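Local coordinates for La-related protein 7 homolog (Schizosaccharomyces pombe, PDB 6TZN) that binds telomerase RNA and promotes its assembly with the catalytic subunit into the telomerase holoenzyme, at residues 21-24 and 25-29. Residues are numbered along the deposited sequence; the frame is centred on the assembly and turned at random.
Sequences PLTN and KSTIH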
loop_
_atom_site.group_PDB
_atom_site.type_symbol
_atom_site.label_atom_id
_atom_site.label_comp_id
_atom_site.label_asym_id
_atom_site.label_seq_id
_atom_site.Cartn_x
_atom_site.Cartn_y
_atom_site.Cartn_z
ATOM N N PRO A 21 3.184 11.194 -6.977
ATOM C CA PRO A 21 2.787 10.776 -8.334
ATOM C C PRO A 21 3.941 10.295 -9.195
ATOM O O PRO A 21 3.703 9.603 -10.190
ATOM C CB PRO A 21 2.135 12.039 -8.921
ATOM C CG PRO A 21 2.725 13.166 -8.127
ATOM C CD PRO A 21 2.875 12.611 -6.726
ATOM N N LEU A 22 5.181 10.640 -8.860
ATOM C CA LEU A 22 6.310 10.261 -9.694
ATOM C C LEU A 22 7.138 9.132 -9.085
ATOM O O LEU A 22 8.280 8.908 -9.494
ATOM C CB LEU A 22 7.133 11.489 -10.085
ATOM C CG LEU A 22 6.338 12.445 -11.001
ATOM C CD1 LEU A 22 6.955 13.827 -11.039
ATOM C CD2 LEU A 22 6.184 11.882 -12.417
ATOM N N THR A 23 6.560 8.391 -8.135
ATOM C CA THR A 23 7.233 7.260 -7.515
ATOM C C THR A 23 7.224 6.053 -8.458
ATOM O O THR A 23 6.820 6.146 -9.624
ATOM C CB THR A 23 6.625 6.979 -6.139
ATOM O OG1 THR A 23 7.544 6.198 -5.367
ATOM C CG2 THR A 23 5.285 6.235 -6.244
ATOM N N ASN A 24 7.719 4.917 -7.967
ATOM C CA ASN A 24 7.781 3.693 -8.757
ATOM C C ASN A 24 7.554 2.483 -7.856
ATOM O O ASN A 24 7.492 2.597 -6.630
ATOM C CB ASN A 24 9.075 3.598 -9.583
ATOM C CG ASN A 24 10.334 3.524 -8.732
ATOM O OD1 ASN A 24 10.278 3.339 -7.518
ATOM N ND2 ASN A 24 11.487 3.641 -9.381
ATOM N N LYS A 25 7.426 1.312 -8.484
ATOM C CA LYS A 25 7.097 0.103 -7.733
ATOM C C LYS A 25 8.177 -0.244 -6.715
ATOM O O LYS A 25 7.868 -0.710 -5.614
ATOM C CB LYS A 25 6.865 -1.070 -8.685
ATOM C CG LYS A 25 5.516 -1.051 -9.375
ATOM C CD LYS A 25 5.325 -2.271 -10.267
ATOM C CE LYS A 25 4.125 -2.088 -11.173
ATOM N NZ LYS A 25 3.534 -3.381 -11.599
ATOM N N SER A 26 9.449 -0.044 -7.065
ATOM C CA SER A 26 10.526 -0.354 -6.130
ATOM C C SER A 26 10.421 0.495 -4.867
ATOM O O SER A 26 10.563 -0.018 -3.745
ATOM C CB SER A 26 11.880 -0.135 -6.799
ATOM O OG SER A 26 12.929 -0.335 -5.873
ATOM N N THR A 27 10.164 1.795 -5.028
ATOM C CA THR A 27 10.015 2.663 -3.866
ATOM C C THR A 27 8.786 2.281 -3.059
ATOM O O THR A 27 8.841 2.247 -1.826
ATOM C CB THR A 27 9.948 4.131 -4.291
ATOM O OG1 THR A 27 11.112 4.457 -5.056
ATOM C CG2 THR A 27 9.876 5.052 -3.073
ATOM N N ILE A 28 7.669 1.983 -3.731
ATOM C CA ILE A 28 6.472 1.557 -3.008
ATOM C C ILE A 28 6.760 0.304 -2.194
ATOM O O ILE A 28 6.381 0.206 -1.022
ATOM C CB ILE A 28 5.282 1.358 -3.967
ATOM C CG1 ILE A 28 4.914 2.671 -4.663
ATOM C CG2 ILE A 28 4.092 0.763 -3.221
ATOM C CD1 ILE A 28 4.036 2.462 -5.897
ATOM N N HIS A 29 7.455 -0.663 -2.790
ATOM C CA HIS A 29 7.797 -1.884 -2.067
ATOM C C HIS A 29 8.620 -1.569 -0.822
ATOM O O HIS A 29 8.332 -2.063 0.275
ATOM C CB HIS A 29 8.556 -2.841 -2.990
ATOM C CG HIS A 29 8.823 -4.180 -2.378
ATOM N ND1 HIS A 29 8.185 -5.326 -2.798
ATOM C CD2 HIS A 29 9.659 -4.556 -1.383
ATOM C CE1 HIS A 29 8.619 -6.354 -2.090
ATOM N NE2 HIS A 29 9.509 -5.912 -1.219
#
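Asn-24 and Thr-27 meet through one oxygen, OD1 of the asparagine, which takes two hydrogen bonds. The backbone N of Thr-27 donates to Asn-24 OD1 over 2.9 Å. The hydroxyl OG1 of Thr-27 donates to the same OD1 over 2.8 Å. The two donors come from opposite faces of the amide plane, each tilted out of it, so OD1 is approached from both sides of the plane. A chi1 of 64° swings the Asn-24 side chain back toward the helix and brings OD1 over its first turn. On Thr-27, OG1 lies beside its own backbone N (chi1 -56°), and both donors can therefore face the one acceptor. This is a helix N-cap: Asn-24 stands just before helix 25-39, the first helix of the xRRM domain, which follows strand 13-17, and its side chain serves an amide of the first turn, whose partner four residues back would lie before the helix. The main chain of Asn-24 is used as well. Its O accepts from Ile-28 N at 3.0 Å in a nearly straight bond. One residue on, His-29 N donates to Lys-25 O. A valine in place of Thr-27 would probably leave Asn-24 OD1 with the backbone amide alone and its carboxamide gripped from one face. Thr-23 packs beside the cap. Its OG1 lies 3.3 Å from Thr-27 CB, a contact without a hydrogen bond, and its polar partners are His-86 O and Gln-83 NE2. Its methyl CG2 meets Ile-28 CG1 at 3.9 Å, the two side chains running across each other. Ile-28 also touches Ile-50 of strand 47-51, and Lys-25 NZ donates to the backbone O of that same isoleucine.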